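Local coordinates for protein mercuric reductase (Metallosphaera sedula, PDB 4YWO) that probably reduces mercuric ions to elemental mercury with NADPH, working as an FAD-containing homodimer of the pyridine nucleotide-disulfide oxidoreductase family, at residues L187-R195 / A221-V230; I384-K392 / V403-M413. All coordinates share one frame; numbering follows the deposited sequence.

Interaction 1: residues L187-R195 / A221-V230; sequences LEFAQMYSR and ARRIMENDGV
Met225 lies across Leu187 at about a right angle, its CG 3.9 Å from Leu187 CD2. Its chain bends twice. The bend at chi2 (-61°) sets SD 3.9 Å from Ala190 CB, and the turn at chi3 brings CE to 3.6 Å from Leu187 O. Val230 CG2 touches the same alanine methyl and Ser194. Ile202 of strand 199-203 meets Ala190, Met225 and Val230, so this apolar side faces the sheet.

The polar end is built on Asp228. Arg195 NE donates to Asp228 OD2 at 2.8 Å in a fairly straight salt bridge (162°), on the syn side of the carboxylate. The guanidinium and carboxylate planes stand nearly perpendicular. NE makes the bond to Asp228, while NH1 is bonded to Gln348 OE1. Gln191 OE1 lies over the guanidinium face and also accepts from Gln348 N. Gln191 NE2 donates a hydrogen bond to a water, which donates to Asp228 OD2 and to Ile224 O. OD2 thus takes a charged donor and a water.

Gly229, with positive phi, ends helix 215-227 in a Schellman motif. The two helices run nearly parallel (19°) beside a parallel sheet, as in the Rossmann-type NAD(P)H domain of this family.

Interaction 2: residues I384-K392 / V403-M413; sequences INSRLGFVK and VHAVGENVAEM
Phe390 has chi1 69°, which sets CG between its backbone N and carbonyl carbon and swings the ring back over the neighbouring strand. CE2 meets Val406 CG2 at 3.5 Å, and Val406 N lies over one ring face. Glu408 has CG anti to N (chi1 -157°) and then bends at chi2 (66°). This brings its carboxylate to Ser386, whose OG donates to the anti lone pair of OE2 at 2.7 Å. Glu408 OE1 accepts from Gln348 NE2. A water bridges Ser386 O and Glu408 N.

Strands 390-396 and 399-407 form an antiparallel hairpin within the five-stranded sheet of the dimerisation domain. Phe390 and Val406, and likewise Lys392 and His404, are hydrogen-bonded pairs. The shortest of their bonds is Lys392 N to His404 O, 2.7 Å. Val391 and Ala405 form the non-hydrogen-bonded pair between them. On that face Val391 CG2 meets Met413 CE tip to tip at 3.8 Å. Gly389 CA makes a CA-H...O contact with Val406 O at 3.2 Å.

Lys392 NZ leads away to salt bridges with Glu214 and Glu216. Backbone bonds fix the register, and both oxygens of the Glu408 carboxylate have donors, which would favour its charged form.

Interactions 1 and 2 are both largely buried, with centres about 17 Å apart, but they lie in different parts of the fold. Interaction 1 pairs two helices beside the parallel sheet of the nucleotide-binding part. Interaction 2 pairs two strands of the dimerisation domain. They share no element, yet they touch. Ile224 CD1 packs 4.0 Å from Val406 CG1, and Leu388 lies against Arg223, so helix 215-227 covers one side of the hairpin. Gln348 is a common partner, bonded to Gln191 and Arg195 on one side and to Glu408 on the other. Interaction 1 is held by side chains, whereas interaction 2 rests mainly on backbone bonds. The second subunit reaches interaction 2 alone, for example at Asn385 and Glu412.

Interaction 1: residues L187-R195 / A221-V230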
ATOM      1  N   LEU A 187      12.967 -16.397  -7.534  1.00 14.49           N
ATOM      2  CA  LEU A 187      13.364 -15.135  -6.914  1.00 14.71           C
ATOM      3  C   LEU A 187      13.041 -15.129  -5.407  1.00 13.75           C
ATOM      4  O   LEU A 187      13.899 -14.684  -4.602  1.00 15.73           O
ATOM      5  CB  LEU A 187      12.791 -13.897  -7.634  1.00 14.20           C
ATOM      6  CG  LEU A 187      13.094 -13.791  -9.097  1.00 16.75           C
ATOM      7  CD1 LEU A 187      12.393 -12.489  -9.587  1.00 17.83           C
ATOM      8  CD2 LEU A 187      14.495 -13.777  -9.484  1.00 21.01           C
ATOM      9  N   GLU A 188      11.850 -15.476  -5.070  1.00 13.54           N
ATOM     10  CA  GLU A 188      11.474 -15.496  -3.669  1.00 12.70           C
ATOM     11  C   GLU A 188      12.320 -16.451  -2.811  1.00 13.70           C
ATOM     12  O   GLU A 188      12.831 -16.105  -1.818  1.00 14.29           O
ATOM     13  CB  GLU A 188      10.000 -15.802  -3.510  1.00 14.26           C
ATOM     14  CG  GLU A 188       9.065 -14.643  -3.967  1.00 16.94           C
ATOM     15  CD  GLU A 188       7.581 -14.921  -3.751  1.00 22.12           C
ATOM     16  OE1 GLU A 188       7.254 -16.061  -3.271  1.00 22.79           O
ATOM     17  OE2 GLU A 188       6.688 -14.025  -4.086  1.00 19.73           O
ATOM     18  N   PHE A 189      12.468 -17.703  -3.285  1.00 13.04           N
ATOM     19  CA  PHE A 189      13.295 -18.641  -2.491  1.00 13.56           C
ATOM     20  C   PHE A 189      14.728 -18.269  -2.496  1.00 13.52           C
ATOM     21  O   PHE A 189      15.449 -18.503  -1.506  1.00 14.08           O
ATOM     22  CB  PHE A 189      13.082 -20.121  -3.005  1.00 13.91           C
ATOM     23  CG  PHE A 189      11.788 -20.719  -2.553  1.00 15.25           C
ATOM     24  CD1 PHE A 189      11.692 -21.193  -1.254  1.00 17.36           C
ATOM     25  CD2 PHE A 189      10.726 -20.947  -3.410  1.00 19.01           C
ATOM     26  CE1 PHE A 189      10.540 -21.675  -0.745  1.00 18.20           C
ATOM     27  CE2 PHE A 189       9.540 -21.546  -2.894  1.00 20.55           C
ATOM     28  CZ  PHE A 189       9.458 -21.836  -1.522  1.00 19.58           C
ATOM     29  N   ALA A 190      15.285 -17.760  -3.608  1.00 14.22           N
ATOM     30  CA  ALA A 190      16.663 -17.321  -3.597  1.00 14.05           C
ATOM     31  C   ALA A 190      16.901 -16.205  -2.604  1.00 16.31           C
ATOM     32  O   ALA A 190      17.903 -16.240  -1.848  1.00 15.61           O
ATOM     33  CB  ALA A 190      17.155 -16.912  -4.953  1.00 14.97           C
ATOM     34  N   GLN A 191      16.039 -15.205  -2.529  1.00 14.58           N
ATOM     35  CA  GLN A 191      16.211 -14.181  -1.563  1.00 15.59           C
ATOM     36  C   GLN A 191      16.027 -14.721  -0.135  1.00 15.03           C
ATOM     37  O   GLN A 191      16.795 -14.402   0.724  1.00 14.50           O
ATOM     38  CB  GLN A 191      15.238 -13.024  -1.792  1.00 16.80           C
ATOM     39  CG  GLN A 191      15.417 -11.965  -0.723  1.00 18.18           C
ATOM     40  CD  GLN A 191      14.608 -10.678  -1.063  1.00 17.72           C
ATOM     41  OE1 GLN A 191      13.564 -10.484  -0.397  1.00 23.16           O
ATOM     42  NE2 GLN A 191      15.289  -9.748  -1.634  1.00 19.12           N
ATOM     43  N   MET A 192      15.045 -15.579   0.105  1.00 15.38           N
ATOM     44  CA  MET A 192      14.787 -16.167   1.348  1.00 15.25           C
ATOM     45  C   MET A 192      16.031 -16.903   1.867  1.00 15.38           C
ATOM     46  O   MET A 192      16.497 -16.601   2.976  1.00 17.12           O
ATOM     47  CB  MET A 192      13.638 -17.165   1.268  1.00 17.24           C
ATOM     48  CG  MET A 192      13.184 -17.873   2.535  1.00 19.47           C
ATOM     49  SD  MET A 192      12.082 -19.267   2.211  1.00 19.52           S
ATOM     50  CE  MET A 192      10.687 -18.480   1.360  1.00 18.53           C
ATOM     51  N   TYR A 193      16.618 -17.783   1.023  1.00 14.66           N
ATOM     52  CA  TYR A 193      17.751 -18.592   1.532  1.00 14.14           C
ATOM     53  C   TYR A 193      18.984 -17.801   1.582  1.00 15.61           C
ATOM     54  O   TYR A 193      19.775 -17.936   2.540  1.00 16.52           O
ATOM     55  CB  TYR A 193      17.878 -19.868   0.646  1.00 14.68           C
ATOM     56  CG  TYR A 193      17.049 -21.031   1.170  1.00 15.66           C
ATOM     57  CD1 TYR A 193      15.648 -21.053   1.171  1.00 17.51           C
ATOM     58  CD2 TYR A 193      17.668 -22.137   1.803  1.00 18.38           C
ATOM     59  CE1 TYR A 193      14.904 -22.088   1.769  1.00 16.44           C
ATOM     60  CE2 TYR A 193      16.945 -23.157   2.316  1.00 18.91           C
ATOM     61  CZ  TYR A 193      15.591 -23.172   2.324  1.00 17.69           C
ATOM     62  OH  TYR A 193      14.894 -24.178   2.895  1.00 19.13           O
ATOM     63  N   SER A 194      19.212 -16.862   0.665  1.00 16.40           N
ATOM     64  CA  SER A 194      20.406 -16.000   0.807  1.00 17.53           C
ATOM     65  C   SER A 194      20.397 -15.188   2.090  1.00 18.98           C
ATOM     66  O   SER A 194      21.428 -15.024   2.769  1.00 18.09           O
ATOM     67  CB  SER A 194      20.608 -15.156  -0.426  1.00 21.51           C
ATOM     68  OG  SER A 194      19.607 -14.201  -0.597  1.00 25.84           O
ATOM     69  N   ARG A 195      19.225 -14.804   2.540  1.00 16.20           N
ATOM     70  CA  ARG A 195      19.043 -14.015   3.791  1.00 18.91           C
ATOM     71  C   ARG A 195      19.106 -14.926   5.017  1.00 19.94           C
ATOM     72  O   ARG A 195      18.871 -14.532   6.153  1.00 22.26           O
ATOM     73  CB  ARG A 195      17.757 -13.179   3.713  1.00 17.59           C
ATOM     74  CG  ARG A 195      17.868 -12.067   2.727  1.00 17.03           C
ATOM     75  CD  ARG A 195      16.587 -11.220   2.742  1.00 16.59           C
ATOM     76  NE  ARG A 195      16.762  -9.991   1.960  1.00 16.97           N
ATOM     77  CZ  ARG A 195      15.959  -8.896   2.071  1.00 15.09           C
ATOM     78  NH1 ARG A 195      14.874  -8.965   2.793  1.00 14.73           N
ATOM     79  NH2 ARG A 195      16.356  -7.806   1.406  1.00 18.28           N
ATOM     80  N   ALA A 221      15.162  -7.315 -11.283  1.00 14.94           N
ATOM     81  CA  ALA A 221      15.185  -8.674 -10.675  1.00 15.87           C
ATOM     82  C   ALA A 221      16.646  -9.106 -10.471  1.00 16.45           C
ATOM     83  O   ALA A 221      17.042  -9.591  -9.395  1.00 16.82           O
ATOM     84  CB  ALA A 221      14.401  -9.642 -11.488  1.00 16.45           C
ATOM     85  N   ARG A 222      17.491  -8.894 -11.512  1.00 15.60           N
ATOM     86  CA  ARG A 222      18.876  -9.220 -11.353  1.00 16.41           C
ATOM     87  C   ARG A 222      19.585  -8.465 -10.282  1.00 16.36           C
ATOM     88  O   ARG A 222      20.360  -9.014  -9.463  1.00 16.80           O
ATOM     89  CB  ARG A 222      19.585  -9.170 -12.738  1.00 17.34           C
ATOM     90  CG  ARG A 222      20.989  -9.622 -12.543  1.00 19.64           C
ATOM     91  CD  ARG A 222      21.981  -9.359 -13.669  1.00 21.50           C
ATOM     92  NE  ARG A 222      21.814 -10.356 -14.646  1.00 21.81           N
ATOM     93  CZ  ARG A 222      22.481 -11.481 -14.730  1.00 23.24           C
ATOM     94  NH1 ARG A 222      23.483 -11.787 -13.903  1.00 24.89           N
ATOM     95  NH2 ARG A 222      22.232 -12.240 -15.734  1.00 23.57           N
ATOM     96  N   ARG A 223      19.334  -7.143 -10.185  1.00 16.09           N
ATOM     97  CA  ARG A 223      19.933  -6.289  -9.197  1.00 16.30           C
ATOM     98  C   ARG A 223      19.531  -6.676  -7.787  1.00 17.55           C
ATOM     99  O   ARG A 223      20.385  -6.676  -6.860  1.00 18.29           O
ATOM    100  CB  ARG A 223      19.529  -4.851  -9.407  1.00 18.39           C
ATOM    101  CG  ARG A 223      20.091  -4.313 -10.672  1.00 21.00           C
ATOM    102  CD  ARG A 223      19.601  -2.894 -10.768  1.00 24.94           C
ATOM    103  NE  ARG A 223      20.283  -2.161 -11.845  1.00 23.52           N
ATOM    104  CZ  ARG A 223      19.743  -1.181 -12.497  1.00 23.58           C
ATOM    105  NH1 ARG A 223      18.541  -0.700 -12.178  1.00 26.80           N
ATOM    106  NH2 ARG A 223      20.433  -0.597 -13.496  1.00 25.65           N
ATOM    107  N   ILE A 224      18.241  -7.037  -7.640  1.00 15.15           N
ATOM    108  CA  ILE A 224      17.709  -7.472  -6.337  1.00 15.61           C
ATOM    109  C   ILE A 224      18.401  -8.702  -5.892  1.00 16.71           C
ATOM    110  O   ILE A 224      18.845  -8.794  -4.738  1.00 19.87           O
ATOM    111  CB  ILE A 224      16.194  -7.600  -6.361  1.00 15.87           C
ATOM    112  CG1 ILE A 224      15.602  -6.192  -6.607  1.00 15.67           C
ATOM    113  CG2 ILE A 224      15.675  -8.167  -5.015  1.00 16.25           C
ATOM    114  CD1 ILE A 224      14.140  -6.217  -7.061  1.00 16.91           C
ATOM    115  N   MET A 225      18.510  -9.672  -6.778  1.00 16.71           N
ATOM    116  CA  MET A 225      19.239 -10.886  -6.412  1.00 15.26           C
ATOM    117  C   MET A 225      20.716 -10.681  -6.046  1.00 17.94           C
ATOM    118  O   MET A 225      21.186 -11.174  -5.000  1.00 17.74           O
ATOM    119  CB  MET A 225      19.112 -11.886  -7.508  1.00 16.72           C
ATOM    120  CG  MET A 225      17.718 -12.449  -7.813  1.00 17.13           C
ATOM    121  SD  MET A 225      16.931 -13.342  -6.441  1.00 18.72           S
ATOM    122  CE  MET A 225      15.973 -12.007  -5.670  1.00 17.93           C
ATOM    123  N   GLU A 226      21.370  -9.907  -6.893  1.00 19.22           N
ATOM    124  CA  GLU A 226      22.800  -9.637  -6.693  1.00 21.58           C
ATOM    125  C   GLU A 226      23.042  -8.846  -5.486  1.00 23.18           C
ATOM    126  O   GLU A 226      24.075  -9.135  -4.765  1.00 23.23           O
ATOM    127  CB  GLU A 226      23.391  -9.033  -7.950  1.00 22.06           C
ATOM    128  CG  GLU A 226      23.433 -10.096  -9.072  1.00 25.23           C
ATOM    129  CD  GLU A 226      24.030  -9.626 -10.412  1.00 28.52           C
ATOM    130  OE1 GLU A 226      24.172  -8.392 -10.600  1.00 33.02           O
ATOM    131  OE2 GLU A 226      24.285 -10.509 -11.315  1.00 28.95           O
ATOM    132  N   ASN A 227      22.121  -7.973  -5.104  1.00 25.29           N
ATOM    133  CA  ASN A 227      22.267  -7.180  -3.871  0.50 24.04           C
ATOM    134  C   ASN A 227      22.274  -8.085  -2.619  1.00 26.70           C
ATOM    135  O   ASN A 227      22.824  -7.710  -1.605  1.00 24.31           O
ATOM    136  CB  ASN A 227      21.165  -6.086  -3.761  0.50 24.62           C
ATOM    137  CG  ASN A 227      21.355  -4.912  -4.718  0.50 24.59           C
ATOM    138  OD1 ASN A 227      22.407  -4.735  -5.364  0.50 26.55           O
ATOM    139  ND2 ASN A 227      20.287  -4.082  -4.835  0.50 24.79           N
ATOM    140  N   ASP A 228      21.699  -9.284  -2.677  1.00 22.62           N
ATOM    141  CA  ASP A 228      21.778 -10.211  -1.540  1.00 26.55           C
ATOM    142  C   ASP A 228      22.780 -11.323  -1.761  1.00 23.86           C
ATOM    143  O   ASP A 228      22.814 -12.316  -1.048  1.00 27.37           O
ATOM    144  CB  ASP A 228      20.435 -10.851  -1.250  1.00 31.42           C
ATOM    145  CG  ASP A 228      19.675 -10.098  -0.142  1.00 36.63           C
ATOM    146  OD1 ASP A 228      20.268  -9.605   0.816  1.00 33.58           O
ATOM    147  OD2 ASP A 228      18.483 -10.054  -0.246  1.00 29.50           O
ATOM    148  N   GLY A 229      23.626 -11.177  -2.723  1.00 22.18           N
ATOM    149  CA  GLY A 229      24.699 -12.121  -2.897  1.00 23.04           C
ATOM    150  C   GLY A 229      24.331 -13.346  -3.660  1.00 21.03           C
ATOM    151  O   GLY A 229      25.091 -14.294  -3.686  1.00 24.54           O
ATOM    152  N   VAL A 230      23.208 -13.357  -4.334  1.00 18.01           N
ATOM    153  CA  VAL A 230      22.868 -14.463  -5.171  1.00 17.95           C
ATOM    154  C   VAL A 230      23.649 -14.377  -6.482  1.00 20.26           C
ATOM    155  O   VAL A 230      23.708 -13.320  -7.097  1.00 21.70           O
ATOM    156  CB  VAL A 230      21.326 -14.460  -5.502  1.00 17.69           C
ATOM    157  CG1 VAL A 230      20.940 -15.572  -6.445  1.00 19.05           C
ATOM    158  CG2 VAL A 230      20.470 -14.530  -4.263  1.00 19.34           C
TER
HETATM  159  O   HOH W   1      17.593 -10.691  -2.800  1.00 32.01           O

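Interaction 2: residues I384-K392 / V403-M413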
ATOM      1  N   ILE A 384      12.730   6.568   3.113  1.00 13.64           N
ATOM      2  CA  ILE A 384      12.915   5.242   3.700  1.00 15.13           C
ATOM      3  C   ILE A 384      14.066   4.463   3.090  1.00 16.78           C
ATOM      4  O   ILE A 384      14.119   3.246   3.256  1.00 16.41           O
ATOM      5  CB  ILE A 384      11.574   4.438   3.654  1.00 15.25           C
ATOM      6  CG1 ILE A 384      11.174   4.029   2.222  1.00 16.32           C
ATOM      7  CG2 ILE A 384      10.436   5.141   4.365  1.00 16.05           C
ATOM      8  CD1 ILE A 384       9.946   3.164   2.022  1.00 16.34           C
ATOM      9  N   ASN A 385      14.923   5.150   2.376  1.00 16.38           N
ATOM     10  CA  ASN A 385      16.137   4.532   1.823  0.50 17.84           C
ATOM     11  C   ASN A 385      15.817   3.348   0.912  1.00 20.19           C
ATOM     12  O   ASN A 385      16.406   2.251   1.040  1.00 20.46           O
ATOM     13  CB  ASN A 385      17.070   4.094   2.987  0.50 20.03           C
ATOM     14  CG  ASN A 385      17.750   5.264   3.653  0.50 22.12           C
ATOM     15  OD1 ASN A 385      17.679   6.390   3.162  0.50 25.73           O
ATOM     16  ND2 ASN A 385      18.429   5.015   4.793  0.50 27.05           N
ATOM     17  N   SER A 386      14.836   3.527   0.019  1.00 15.53           N
ATOM     18  CA  SER A 386      14.454   2.428  -0.897  1.00 16.53           C
ATOM     19  C   SER A 386      14.277   2.959  -2.283  1.00 14.58           C
ATOM     20  O   SER A 386      13.216   2.972  -2.895  1.00 14.95           O
ATOM     21  CB  SER A 386      13.197   1.728  -0.346  1.00 17.96           C
ATOM     22  OG  SER A 386      13.037   0.508  -1.097  1.00 19.18           O
ATOM     23  N   ARG A 387      15.379   3.486  -2.818  1.00 15.67           N
ATOM     24  CA  ARG A 387      15.296   4.217  -4.067  1.00 15.89           C
ATOM     25  C   ARG A 387      15.353   3.326  -5.323  1.00 14.65           C
ATOM     26  O   ARG A 387      14.992   3.843  -6.384  1.00 17.64           O
ATOM     27  CB  ARG A 387      16.473   5.234  -4.173  1.00 18.26           C
ATOM     28  CG  ARG A 387      16.374   6.324  -3.111  1.00 16.80           C
ATOM     29  CD  ARG A 387      17.606   7.179  -3.263  1.00 26.09           C
ATOM     30  NE  ARG A 387      17.533   8.451  -2.629  1.00 33.49           N
ATOM     31  CZ  ARG A 387      17.734   8.743  -1.359  1.00 42.89           C
ATOM     32  NH1 ARG A 387      17.863   7.772  -0.399  1.00 50.45           N
ATOM     33  NH2 ARG A 387      17.738  10.076  -1.049  1.00 35.65           N
ATOM     34  N   LEU A 388      15.711   2.045  -5.229  1.00 14.47           N
ATOM     35  CA  LEU A 388      15.732   1.164  -6.369  1.00 16.48           C
ATOM     36  C   LEU A 388      14.299   0.918  -6.878  1.00 16.93           C
ATOM     37  O   LEU A 388      13.380   0.744  -6.045  1.00 17.92           O
ATOM     38  CB  LEU A 388      16.390  -0.144  -6.002  1.00 17.76           C
ATOM     39  CG  LEU A 388      16.506  -1.131  -7.162  1.00 19.04           C
ATOM     40  CD1 LEU A 388      17.746  -2.019  -7.105  1.00 24.66           C
ATOM     41  CD2 LEU A 388      15.271  -1.992  -7.301  1.00 20.51           C
ATOM     42  N   GLY A 389      14.105   1.035  -8.162  1.00 14.49           N
ATOM     43  CA  GLY A 389      12.834   0.667  -8.759  1.00 14.11           C
ATOM     44  C   GLY A 389      12.253   1.666  -9.678  1.00 13.61           C
ATOM     45  O   GLY A 389      12.880   2.655 -10.057  1.00 14.12           O
ATOM     46  N   PHE A 390      11.014   1.431 -10.028  1.00 11.97           N
ATOM     47  CA  PHE A 390      10.291   2.215 -10.972  1.00 11.84           C
ATOM     48  C   PHE A 390       8.813   1.973 -10.942  1.00 14.21           C
ATOM     49  O   PHE A 390       8.340   0.977 -10.375  1.00 12.78           O
ATOM     50  CB  PHE A 390      10.793   1.958 -12.438  1.00 11.81           C
ATOM     51  CG  PHE A 390      10.442   0.589 -12.946  1.00 11.80           C
ATOM     52  CD1 PHE A 390       9.200   0.326 -13.530  1.00 12.43           C
ATOM     53  CD2 PHE A 390      11.219  -0.514 -12.617  1.00 12.76           C
ATOM     54  CE1 PHE A 390       8.837  -0.985 -13.881  1.00 13.77           C
ATOM     55  CE2 PHE A 390      10.877  -1.799 -12.979  1.00 13.31           C
ATOM     56  CZ  PHE A 390       9.679  -2.058 -13.580  1.00 13.62           C
ATOM     57  N   VAL A 391       8.077   2.858 -11.589  1.00 13.69           N
ATOM     58  CA  VAL A 391       6.631   2.633 -11.852  1.00 14.59           C
ATOM     59  C   VAL A 391       6.419   2.891 -13.349  1.00 14.25           C
ATOM     60  O   VAL A 391       6.810   3.953 -13.876  1.00 15.02           O
ATOM     61  CB  VAL A 391       5.688   3.492 -10.978  1.00 16.45           C
ATOM     62  CG1 VAL A 391       4.281   3.134 -11.273  1.00 17.03           C
ATOM     63  CG2 VAL A 391       5.989   3.202  -9.570  1.00 17.67           C
ATOM     64  N   LYS A 392       5.825   1.913 -14.037  1.00 12.42           N
ATOM     65  CA  LYS A 392       5.531   2.047 -15.487  1.00 13.31           C
ATOM     66  C   LYS A 392       4.037   1.958 -15.684  1.00 13.61           C
ATOM     67  O   LYS A 392       3.367   1.073 -15.126  1.00 15.22           O
ATOM     68  CB  LYS A 392       6.177   0.934 -16.250  1.00 13.80           C
ATOM     69  CG  LYS A 392       6.059   1.010 -17.758  1.00 16.77           C
ATOM     70  CD  LYS A 392       7.009  -0.056 -18.368  1.00 19.70           C
ATOM     71  CE  LYS A 392       7.128   0.136 -19.832  1.00 23.66           C
ATOM     72  NZ  LYS A 392       8.087  -0.869 -20.413  1.00 23.34           N
ATOM     73  N   VAL A 403      -0.071  -1.462 -15.332  1.00 13.59           N
ATOM     74  CA  VAL A 403       0.836  -0.814 -14.378  1.00 12.71           C
ATOM     75  C   VAL A 403       1.801  -1.871 -13.888  1.00 13.30           C
ATOM     76  O   VAL A 403       1.381  -2.990 -13.517  1.00 12.92           O
ATOM     77  CB  VAL A 403       0.080  -0.157 -13.189  1.00 12.95           C
ATOM     78  CG1 VAL A 403       1.026   0.328 -12.125  1.00 14.97           C
ATOM     79  CG2 VAL A 403      -0.927   0.879 -13.621  1.00 14.43           C
ATOM     80  N   HIS A 404       3.102  -1.538 -13.858  1.00 11.58           N
ATOM     81  CA  HIS A 404       4.160  -2.420 -13.487  1.00 12.92           C
ATOM     82  C   HIS A 404       5.043  -1.633 -12.588  1.00 13.56           C
ATOM     83  O   HIS A 404       5.412  -0.523 -12.873  1.00 14.32           O
ATOM     84  CB  HIS A 404       4.925  -2.889 -14.743  1.00 13.78           C
ATOM     85  CG  HIS A 404       4.003  -3.430 -15.785  1.00 14.01           C
ATOM     86  ND1 HIS A 404       3.748  -4.768 -15.937  1.00 13.74           N
ATOM     87  CD2 HIS A 404       3.183  -2.799 -16.657  1.00 14.46           C
ATOM     88  CE1 HIS A 404       2.806  -4.936 -16.829  1.00 15.23           C
ATOM     89  NE2 HIS A 404       2.387  -3.738 -17.221  1.00 15.47           N
ATOM     90  N   ALA A 405       5.515  -2.239 -11.467  1.00 12.92           N
ATOM     91  CA  ALA A 405       6.288  -1.433 -10.532  1.00 12.47           C
ATOM     92  C   ALA A 405       7.257  -2.329  -9.731  1.00 13.53           C
ATOM     93  O   ALA A 405       7.010  -3.549  -9.545  1.00 13.15           O
ATOM     94  CB  ALA A 405       5.379  -0.711  -9.571  1.00 13.83           C
ATOM     95  N   VAL A 406       8.362  -1.730  -9.308  1.00 10.70           N
ATOM     96  CA  VAL A 406       9.329  -2.352  -8.397  1.00 11.58           C
ATOM     97  C   VAL A 406       9.575  -1.265  -7.346  1.00 12.21           C
ATOM     98  O   VAL A 406       9.936  -0.130  -7.652  1.00 13.09           O
ATOM     99  CB  VAL A 406      10.635  -2.772  -9.160  1.00 12.35           C
ATOM    100  CG1 VAL A 406      11.649  -3.204  -8.115  1.00 12.66           C
ATOM    101  CG2 VAL A 406      10.330  -3.805 -10.191  1.00 15.63           C
ATOM    102  N   GLY A 407       9.473  -1.652  -6.066  1.00 12.09           N
ATOM    103  CA  GLY A 407       9.755  -0.724  -4.990  1.00 13.09           C
ATOM    104  C   GLY A 407       9.220  -1.258  -3.662  1.00 13.69           C
ATOM    105  O   GLY A 407       8.614  -2.351  -3.586  1.00 13.82           O
ATOM    106  N   GLU A 408       9.480  -0.527  -2.620  1.00 14.05           N
ATOM    107  CA  GLU A 408       9.156  -0.988  -1.271  1.00 15.25           C
ATOM    108  C   GLU A 408       7.625  -1.073  -1.104  1.00 16.50           C
ATOM    109  O   GLU A 408       6.910  -0.076  -1.221  1.00 17.45           O
ATOM    110  CB  GLU A 408       9.681   0.038  -0.231  1.00 16.93           C
ATOM    111  CG  GLU A 408       9.884  -0.587   1.113  1.00 18.57           C
ATOM    112  CD  GLU A 408      11.030  -1.653   1.083  1.00 22.01           C
ATOM    113  OE1 GLU A 408      10.747  -2.603   1.782  1.00 21.47           O
ATOM    114  OE2 GLU A 408      12.099  -1.600   0.309  1.00 22.36           O
ATOM    115  N   ASN A 409       7.128  -2.252  -0.789  1.00 15.59           N
ATOM    116  CA  ASN A 409       5.741  -2.501  -0.513  1.00 18.41           C
ATOM    117  C   ASN A 409       4.828  -2.090  -1.654  1.00 16.00           C
ATOM    118  O   ASN A 409       3.666  -1.805  -1.434  1.00 16.21           O
ATOM    119  CB  ASN A 409       5.293  -1.772   0.734  1.00 21.49           C
ATOM    120  CG  ASN A 409       6.002  -2.229   1.990  1.00 28.74           C
ATOM    121  OD1 ASN A 409       6.338  -1.358   2.859  1.00 33.85           O
ATOM    122  ND2 ASN A 409       6.175  -3.514   2.156  1.00 27.60           N
ATOM    123  N   VAL A 410       5.327  -2.158  -2.923  1.00 11.96           N
ATOM    124  CA  VAL A 410       4.419  -1.843  -4.048  1.00 12.16           C
ATOM    125  C   VAL A 410       3.260  -2.845  -4.137  1.00 12.60           C
ATOM    126  O   VAL A 410       2.296  -2.581  -4.823  1.00 12.50           O
ATOM    127  CB  VAL A 410       5.169  -1.587  -5.357  1.00 12.83           C
ATOM    128  CG1 VAL A 410       6.074  -0.378  -5.290  1.00 15.27           C
ATOM    129  CG2 VAL A 410       5.935  -2.807  -5.867  1.00 13.37           C
ATOM    130  N   ALA A 411       3.379  -4.011  -3.513  1.00 11.82           N
ATOM    131  CA  ALA A 411       2.236  -4.883  -3.461  1.00 14.35           C
ATOM    132  C   ALA A 411       0.968  -4.227  -2.894  1.00 13.86           C
ATOM    133  O   ALA A 411      -0.138  -4.587  -3.332  1.00 16.00           O
ATOM    134  CB  ALA A 411       2.536  -6.073  -2.594  1.00 15.19           C
ATOM    135  N   GLU A 412       1.135  -3.205  -2.059  1.00 15.22           N
ATOM    136  CA  GLU A 412       0.032  -2.550  -1.338  1.00 14.32           C
ATOM    137  C   GLU A 412      -0.666  -1.538  -2.217  1.00 18.26           C
ATOM    138  O   GLU A 412      -1.767  -1.124  -1.857  1.00 25.74           O
ATOM    139  CB  GLU A 412       0.481  -1.940  -0.012  1.00 17.93           C
ATOM    140  CG  GLU A 412       0.996  -2.948   0.995  1.00 16.52           C
ATOM    141  CD  GLU A 412      -0.056  -3.992   1.477  1.00 20.40           C
ATOM    142  OE1 GLU A 412      -1.247  -3.726   1.151  1.00 24.33           O
ATOM    143  OE2 GLU A 412       0.296  -5.098   2.024  1.00 19.14           O
ATOM    144  N   MET A 413      -0.002  -1.037  -3.252  1.00 15.19           N
ATOM    145  CA  MET A 413      -0.589  -0.066  -4.184  1.00 16.98           C
ATOM    146  C   MET A 413      -1.127  -0.699  -5.465  1.00 17.55           C
ATOM    147  O   MET A 413      -1.844  -0.045  -6.215  1.00 16.58           O
ATOM    148  CB  MET A 413       0.398   1.022  -4.604  1.00 18.10           C
ATOM    149  CG  MET A 413       1.385   0.611  -5.656  1.00 19.02           C
ATOM    150  SD  MET A 413       2.580   1.979  -5.869  1.00 21.99           S
ATOM    151  CE  MET A 413       3.421   1.509  -7.380  1.00 20.67           C
TER
HETATM  152  O   HOH W   2      10.562   2.104  -3.039  1.00 17.11           O